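Local coordinates for protein dihydroneopterin aldolase (Burkholderia thailandensis, PDB 3V9O) that belongs to the dihydroneopterin aldolase family, whose fold lays two helices over a four-stranded antiparallel sheet, and binds guanine in this crystal, at residues V53-P58 and R112-S117; N29-M34 and E46-I51; Q80-C85 and D99-S104. One frame throughout, in Å; residues are numbered along the deposited sequence. Where two conformers were deposited one is given.

Interaction 1: residues V53-P58 and R112-S117; sequences VDLFVP and RAVRVS. With EDO (1,2-ethanediol), chain B.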
# COMPACT_ATOMS: atom_id res chain seq x y z
N VAL A 53 7.21 -3.63 11.34
CA VAL A 53 7.45 -2.44 12.19
C VAL A 53 7.92 -1.30 11.30
O VAL A 53 8.75 -1.47 10.39
CB VAL A 53 8.57 -2.70 13.21
CG1 VAL A 53 8.83 -1.46 14.12
CG2 VAL A 53 8.22 -3.94 14.10
N ASP A 54 7.38 -0.11 11.59
CA ASP A 54 7.83 1.16 10.95
C ASP A 54 8.18 2.08 12.12
O ASP A 54 7.40 2.30 13.06
CB ASP A 54 6.78 1.84 10.11
CG ASP A 54 6.38 1.07 8.89
OD1 ASP A 54 7.21 0.71 8.07
OD2 ASP A 54 5.17 0.87 8.72
N LEU A 55 9.41 2.60 12.14
CA LEU A 55 9.83 3.54 13.15
C LEU A 55 10.07 4.89 12.47
O LEU A 55 10.83 4.96 11.48
CB LEU A 55 11.12 2.94 13.78
CG LEU A 55 11.55 3.32 15.15
CD1 LEU A 55 10.43 2.90 16.12
CD2 LEU A 55 12.81 2.50 15.44
N PHE A 56 9.47 5.97 12.96
CA PHE A 56 9.65 7.34 12.39
C PHE A 56 10.59 8.09 13.28
O PHE A 56 10.27 8.28 14.47
CB PHE A 56 8.31 8.03 12.17
CG PHE A 56 7.45 7.23 11.20
CD1 PHE A 56 6.63 6.18 11.64
CD2 PHE A 56 7.52 7.58 9.86
CE1 PHE A 56 5.88 5.41 10.69
CE2 PHE A 56 6.76 6.86 8.94
CZ PHE A 56 5.95 5.81 9.36
N VAL A 57 11.74 8.47 12.73
CA VAL A 57 12.78 9.17 13.49
C VAL A 57 13.11 10.51 12.79
O VAL A 57 13.20 10.54 11.54
CB VAL A 57 14.03 8.25 13.67
CG1 VAL A 57 13.62 6.97 14.37
CG2 VAL A 57 14.66 7.87 12.33
N PRO A 58 13.30 11.60 13.51
CA PRO A 58 13.54 12.89 12.86
C PRO A 58 14.80 12.88 12.00
O PRO A 58 15.83 12.36 12.43
CB PRO A 58 13.72 13.87 14.04
CG PRO A 58 12.85 13.22 15.12
CD PRO A 58 13.08 11.75 14.97
N ARG A 112 9.75 9.37 17.03
CA ARG A 112 8.57 10.23 16.95
C ARG A 112 7.29 9.41 16.88
O ARG A 112 6.26 9.80 17.40
CB ARG A 112 8.69 11.07 15.69
CG ARG A 112 7.44 11.82 15.21
CD ARG A 112 7.25 13.08 16.02
NE ARG A 112 8.45 13.92 16.18
CZ ARG A 112 8.91 14.79 15.26
NH1 ARG A 112 8.27 14.95 14.10
NH2 ARG A 112 10.01 15.51 15.52
N ALA A 113 7.33 8.26 16.19
CA ALA A 113 6.12 7.45 15.99
C ALA A 113 6.49 6.02 15.66
O ALA A 113 7.64 5.79 15.19
CB ALA A 113 5.26 7.99 14.85
N VAL A 114 5.56 5.11 15.87
CA VAL A 114 5.79 3.73 15.46
C VAL A 114 4.50 3.11 14.94
O VAL A 114 3.39 3.41 15.42
CB VAL A 114 6.46 2.96 16.61
CG1 VAL A 114 5.55 2.88 17.79
CG2 VAL A 114 6.88 1.53 16.13
N ARG A 115 4.64 2.26 13.92
CA ARG A 115 3.53 1.45 13.43
C ARG A 115 3.99 0.00 13.70
O ARG A 115 5.13 -0.36 13.29
CB ARG A 115 3.26 1.64 11.94
CG ARG A 115 1.99 0.82 11.48
CD ARG A 115 1.74 0.95 9.97
NE ARG A 115 2.81 0.24 9.22
CZ ARG A 115 2.87 -1.09 8.94
NH1 ARG A 115 1.93 -1.97 9.32
NH2 ARG A 115 3.92 -1.56 8.25
N VAL A 116 3.18 -0.83 14.33
CA VAL A 116 3.47 -2.25 14.54
C VAL A 116 2.25 -3.05 14.16
O VAL A 116 1.12 -2.70 14.51
CB VAL A 116 3.75 -2.56 16.00
CG1 VAL A 116 4.11 -4.07 16.15
CG2 VAL A 116 4.86 -1.67 16.53
N SER A 117 2.46 -4.10 13.37
CA SER A 117 1.42 -5.10 13.12
C SER A 117 1.96 -6.47 13.52
O SER A 117 3.15 -6.80 13.31
CB SER A 117 0.89 -5.11 11.68
OG SER A 117 1.90 -5.51 10.77
C1 EDO B . 12.05 13.65 18.79
O1 EDO B . 11.60 14.85 18.13
C2 EDO B . 10.98 12.58 18.65
O2 EDO B . 9.63 13.07 18.88
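Asp54 and Arg115 run alongside each other from the two central strands of the four-stranded sheet of this fold, forming the charged pair on one face of their antiparallel ladder. Arg115 starts with CG anti to its backbone N (chi1 -176°), stays extended and then bends at chi3, so NE and NH2 both turn to one oxygen, Asp54 OD2. Arg115 NE lies a very short 2.5 Å from Asp54 OD2, which sits in the guanidinium plane; the NH2 bond is weak and bent. The carboxylate and guanidinium planes are 53° apart, so this is not the flat bidentate pairing of both oxygens. Asp54 OD1 turns to Arg24, and Arg115 NH1 to Glu133. On the same sheet face Phe56 CD1 packs 3.9 Å from Ala113 CB. On the other, Val114 CG2 meets Leu55 CD1 at 3.8 Å. A classic beta bulge closes the ladder: Phe56 O accepts Arg112 N at 2.8 Å and, weakly, Ala113 N. Arg112 gives NE and NH2 to an ethanediol and NH1 to Asp21 and Arg18 O. Strands 22-34 and 127-137 flank the pair, while Val53, Leu55 and Val114 face helix 94-106, and the first two also reach Met78 of helix 76-87.

Interaction 2: residues N29-M34 and E46-I51; sequences NHEVYM and EQRVVI. With EDO (1,2-ethanediol), chain E.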
# COMPACT_ATOMS: atom_id res chain seq x y z
N ASN A 29 8.16 -8.25 7.54
CA ASN A 29 7.88 -9.71 7.74
C ASN A 29 8.95 -10.38 8.60
O ASN A 29 9.64 -11.32 8.12
CB ASN A 29 7.66 -10.43 6.44
CG ASN A 29 6.45 -9.89 5.70
OD1 ASN A 29 5.45 -9.46 6.34
ND2 ASN A 29 6.49 -9.94 4.36
N HIS A 30 9.07 -9.94 9.86
CA HIS A 30 9.87 -10.64 10.82
C HIS A 30 9.03 -11.77 11.37
O HIS A 30 8.02 -11.55 12.02
CB HIS A 30 10.27 -9.66 11.94
CG HIS A 30 11.01 -10.29 13.06
ND1 HIS A 30 11.78 -11.41 12.91
CD2 HIS A 30 11.15 -9.91 14.35
CE1 HIS A 30 12.34 -11.73 14.07
NE2 HIS A 30 11.95 -10.84 14.96
N GLU A 31 9.44 -13.00 11.13
CA GLU A 31 8.72 -14.17 11.65
C GLU A 31 9.35 -14.63 12.96
O GLU A 31 10.56 -14.68 13.14
CB GLU A 31 8.70 -15.30 10.63
CG GLU A 31 9.99 -15.99 10.36
CD GLU A 31 9.82 -17.29 9.65
OE1 GLU A 31 8.74 -17.60 9.10
OE2 GLU A 31 10.81 -18.05 9.62
N VAL A 32 8.43 -15.03 13.86
CA VAL A 32 8.82 -15.68 15.10
C VAL A 32 7.90 -16.86 15.32
O VAL A 32 6.78 -16.94 14.78
CB VAL A 32 8.74 -14.72 16.31
CG1 VAL A 32 9.69 -13.51 16.16
CG2 VAL A 32 7.31 -14.26 16.60
N TYR A 33 8.35 -17.81 16.13
CA TYR A 33 7.54 -18.92 16.55
C TYR A 33 7.40 -18.78 18.07
O TYR A 33 8.40 -18.61 18.78
CB TYR A 33 8.19 -20.26 16.19
CG TYR A 33 8.20 -20.53 14.69
CD1 TYR A 33 9.24 -20.08 13.91
CD2 TYR A 33 7.13 -21.22 14.08
CE1 TYR A 33 9.25 -20.34 12.53
CE2 TYR A 33 7.14 -21.47 12.72
CZ TYR A 33 8.22 -21.02 11.98
OH TYR A 33 8.23 -21.31 10.59
N MET A 34 6.15 -18.81 18.53
CA MET A 34 5.94 -18.60 19.96
C MET A 34 4.63 -19.25 20.37
O MET A 34 3.76 -19.59 19.52
CB MET A 34 5.93 -17.10 20.28
CG MET A 34 4.76 -16.42 19.56
SD MET A 34 4.72 -14.62 19.75
CE MET A 34 4.51 -14.44 21.35
N GLU A 46 3.96 -24.36 19.24
CA GLU A 46 4.18 -22.99 18.88
C GLU A 46 3.47 -22.64 17.58
O GLU A 46 3.17 -23.49 16.75
CB GLU A 46 5.68 -22.66 18.78
CG GLU A 46 6.36 -22.75 20.15
CD GLU A 46 7.82 -22.41 20.07
OE1 GLU A 46 8.40 -22.56 18.97
OE2 GLU A 46 8.39 -21.99 21.11
N GLN A 47 3.16 -21.37 17.45
CA GLN A 47 2.56 -20.87 16.21
C GLN A 47 3.50 -19.88 15.56
O GLN A 47 4.33 -19.22 16.20
CB GLN A 47 1.22 -20.18 16.54
CG GLN A 47 0.20 -21.11 17.17
CD GLN A 47 -0.16 -22.31 16.29
OE1 GLN A 47 -0.49 -22.16 15.10
NE2 GLN A 47 -0.13 -23.50 16.87
N ARG A 48 3.39 -19.71 14.25
CA ARG A 48 4.16 -18.69 13.53
C ARG A 48 3.42 -17.37 13.60
O ARG A 48 2.22 -17.31 13.34
CB ARG A 48 4.33 -19.10 12.06
CG ARG A 48 5.44 -18.33 11.32
CD ARG A 48 5.86 -19.13 10.06
NE ARG A 48 4.85 -19.04 9.01
CZ ARG A 48 4.80 -18.08 8.08
NH1 ARG A 48 3.83 -18.10 7.17
NH2 ARG A 48 5.70 -17.11 8.08
N VAL A 49 4.14 -16.31 13.97
CA VAL A 49 3.59 -14.94 14.02
C VAL A 49 4.47 -14.09 13.15
O VAL A 49 5.72 -14.18 13.22
CB VAL A 49 3.55 -14.42 15.48
CG1 VAL A 49 3.02 -12.95 15.52
CG2 VAL A 49 2.69 -15.32 16.37
N VAL A 50 3.88 -13.24 12.28
CA VAL A 50 4.67 -12.38 11.37
C VAL A 50 4.45 -10.93 11.81
O VAL A 50 3.28 -10.47 12.00
CB VAL A 50 4.24 -12.60 9.93
CG1 VAL A 50 4.96 -11.63 9.00
CG2 VAL A 50 4.52 -14.08 9.50
N ILE A 51 5.55 -10.22 11.99
CA ILE A 51 5.55 -8.87 12.61
C ILE A 51 6.13 -7.87 11.64
O ILE A 51 7.15 -8.14 11.00
CB ILE A 51 6.36 -8.92 13.90
CG1 ILE A 51 5.67 -9.90 14.84
CG2 ILE A 51 6.40 -7.49 14.55
CD1 ILE A 51 6.44 -10.34 15.99
C1 EDO E . 4.40 -13.39 5.58
O1 EDO E . 3.92 -14.73 5.79
C2 EDO E . 5.93 -13.38 5.45
O2 EDO E . 6.59 -14.41 6.22
O HOH W 1 10.82 -20.72 18.80
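Residues 29-34 and 46-51 run antiparallel at 154°, their axes 4.4 Å apart at closest, and form the first strand pair of the tunnelling fold (T-fold), consecutive in the chain and joined by a long connection. Three hydrogen-bonded pairs, His30 with Ile51, Val32 with Val49 and Met34 with Gln47, each contribute two backbone bonds. In the middle pair, where Val49 N reaches Val32 O at 2.8 Å, both bonds are nearly straight and run close to the acceptor's C=O axis.

On the face shared by Glu31, Tyr33, Arg48 and Val50, the aliphatic part of Arg48 does most of the work. Its CG, anti to the backbone N, lies over the Tyr33 ring in a CH-pi contact, 4.2 Å from the centroid, while CD comes up beside Tyr33 OH. Beyond the bend at chi3 the guanidinium crosses the Glu31 carboxylate obliquely. Arg48 NH2 bonds Glu31 OE1 at 3.2 Å in a salt bridge, OE1 lying 26° out of the guanidinium plane, and is also linked weakly to an ethanediol O2.

The other face is largely apolar, with Val32, Met34, Val49 and Ile51, and turns to helix 76-87. Val32 places CG2 in the crowded position between backbone N and carbonyl carbon, 3.9 Å from Val49 CB. The Met34 and Val49 side chains cross obliquely, Met34 CG 4.0 Å from Val49 CG2. Ile51 and His30 rest on Val82 of that helix. His30 also pairs with a strand of the third subunit, so the sheet continues across the interface, where Asn29 ND2 bonds Asp128 of that subunit. At the opposite end a single water donates to both Tyr33 O, at 3.2 Å, and Glu46 OE1, at 3.0 Å.

Interaction 3: residues Q80-C85 and D99-S104; sequences QSVAQC and DAIAAS. With EDO (1,2-ethanediol), chain F.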
# COMPACT_ATOMS: atom_id res chain seq x y z
N GLN A 80 15.40 -6.24 17.98
CA GLN A 80 15.71 -6.42 19.41
C GLN A 80 14.47 -6.27 20.27
O GLN A 80 14.28 -7.04 21.24
CB GLN A 80 16.75 -5.38 19.82
CG GLN A 80 18.16 -5.78 19.37
CD GLN A 80 19.18 -4.64 19.42
OE1 GLN A 80 18.87 -3.49 19.80
NE2 GLN A 80 20.41 -4.94 18.99
N SER A 81 13.67 -5.26 20.00
CA SER A 81 12.47 -5.05 20.78
C SER A 81 11.47 -6.17 20.59
O SER A 81 10.84 -6.60 21.59
CB SER A 81 11.87 -3.68 20.51
OG SER A 81 12.88 -2.73 20.75
N VAL A 82 11.29 -6.65 19.36
CA VAL A 82 10.39 -7.79 19.16
C VAL A 82 10.93 -8.97 19.96
O VAL A 82 10.17 -9.62 20.70
CB VAL A 82 10.33 -8.15 17.68
CG1 VAL A 82 9.52 -9.47 17.52
CG2 VAL A 82 9.62 -7.02 16.95
N ALA A 83 12.22 -9.27 19.89
CA ALA A 83 12.75 -10.41 20.62
C ALA A 83 12.52 -10.29 22.11
O ALA A 83 12.15 -11.30 22.78
CB ALA A 83 14.26 -10.58 20.38
N GLN A 84 12.71 -9.10 22.67
CA GLN A 84 12.53 -8.92 24.09
C GLN A 84 11.07 -9.18 24.48
O GLN A 84 10.80 -9.83 25.48
CB GLN A 84 12.93 -7.50 24.48
CG GLN A 84 14.44 -7.32 24.48
CD GLN A 84 14.88 -5.85 24.46
OE1 GLN A 84 14.07 -4.91 24.39
NE2 GLN A 84 16.20 -5.65 24.52
N CYS A 85 10.14 -8.68 23.68
CA CYS A 85 8.72 -8.88 23.97
C CYS A 85 8.28 -10.33 23.86
O CYS A 85 7.58 -10.85 24.76
CB CYS A 85 7.87 -7.94 23.10
SG CYS A 85 8.05 -6.20 23.48
N ASP A 99 0.90 -4.29 21.24
CA ASP A 99 0.96 -3.10 22.09
C ASP A 99 2.30 -3.07 22.83
O ASP A 99 2.88 -1.95 23.02
CB ASP A 99 -0.16 -3.13 23.12
CG ASP A 99 -1.57 -2.91 22.53
OD1 ASP A 99 -1.73 -2.63 21.32
OD2 ASP A 99 -2.51 -3.07 23.33
N ALA A 100 2.83 -4.22 23.27
CA ALA A 100 4.09 -4.24 23.99
C ALA A 100 5.25 -3.85 23.10
O ALA A 100 6.13 -3.09 23.55
CB ALA A 100 4.34 -5.61 24.62
N ILE A 101 5.25 -4.26 21.83
CA ILE A 101 6.31 -3.91 20.91
C ILE A 101 6.23 -2.42 20.66
O ILE A 101 7.27 -1.71 20.69
CB ILE A 101 6.17 -4.68 19.60
CG1 ILE A 101 6.48 -6.16 19.85
CG2 ILE A 101 7.20 -4.17 18.55
CD1 ILE A 101 5.93 -7.05 18.68
N ALA A 102 5.01 -1.90 20.42
CA ALA A 102 4.89 -0.47 20.18
C ALA A 102 5.36 0.35 21.38
O ALA A 102 6.08 1.36 21.19
CB ALA A 102 3.45 -0.09 19.80
N ALA A 103 4.98 -0.03 22.60
CA ALA A 103 5.40 0.73 23.78
C ALA A 103 6.92 0.70 23.95
O ALA A 103 7.54 1.75 24.28
CB ALA A 103 4.70 0.21 25.03
N SER A 104 7.52 -0.47 23.75
CA SER A 104 8.97 -0.57 23.83
C SER A 104 9.66 0.36 22.86
O SER A 104 10.62 1.05 23.23
CB SER A 104 9.35 -2.05 23.56
OG SER A 104 10.75 -2.19 23.54
C1 EDO F . 3.74 -9.01 27.14
O1 EDO F . 4.28 -7.89 27.84
C2 EDO F . 4.49 -9.13 25.82
O2 EDO F . 5.83 -8.65 26.01
O HOH W 2 12.87 -0.71 22.30
O HOH W 3 11.60 -4.37 25.19
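Cys85 has its SG anti to the carbonyl carbon and beside its own N (chi1 -67°), which lays the sulphur against the first turn of segment 99-104. Ser81, one turn earlier, takes the same kind of torsion, whereas Ser104 holds OG anti to its backbone N (chi1 176°) and so extends the hydroxyl toward the facing helix. These are the two helices of the T-fold unit, packed on one face of its sheet; they cross at 133°, with their axes 9.2 Å apart at closest.

The apolar half of the contact centres on the sulphur. Cys85 SG lies 3.9 Å from Ala100 CB and 4.0 Å from Ile101 CG1, touching a methyl and a branch of neighbouring residues at once. Val82 and Ile101 cross obliquely, Val82 CG2 being 4.1 Å from Ile101 CG2.

The polar half works through solvent. Ser81 OG and Ser104 OG are 3.6 Å apart and share a water, which bonds Ser104 OG and donates to Ser81 OG at 2.5 Å and, weakly, to Ser104 O. A second water donates to Gln84 OE1 at 2.7 Å and also bonds Ser104 OG. One serine hydroxyl thus gathers two waters that tie it to Ser81 and Gln84 of the facing helix, and Ser81 OG is further held by Leu77 O. At Cys85 an ethanediol hydroxyl donates to the carbonyl oxygen.

Beneath the crossing lies the sheet: Ile101 and Ala102 rest on Val116 of strand 113-120, and Ala102 also on Val134 of strand 127-137, while Asp99 reaches Arg23 of the second subunit.

In the fold
Interactions 1 and 2 are consecutive seams of one sheet, both using strand 47-58, and interaction 3 is the helix pair that covers it. Interaction 1 is the most buried, its backbone ladder reinforced by a charge pair that belongs to a longer network. Interaction 2 lies farther from the centre, with a largely apolar face inward and a charged, aromatic face at the surface, and it continues the sheet into the third subunit. Interaction 3 has no ladder: apolar side chains and bridging waters join its helices. The layers meet by apolar packing: Val114 of interaction 1 lies against the backbone of Ala102, while Ile51 of interaction 2 reaches Ile101.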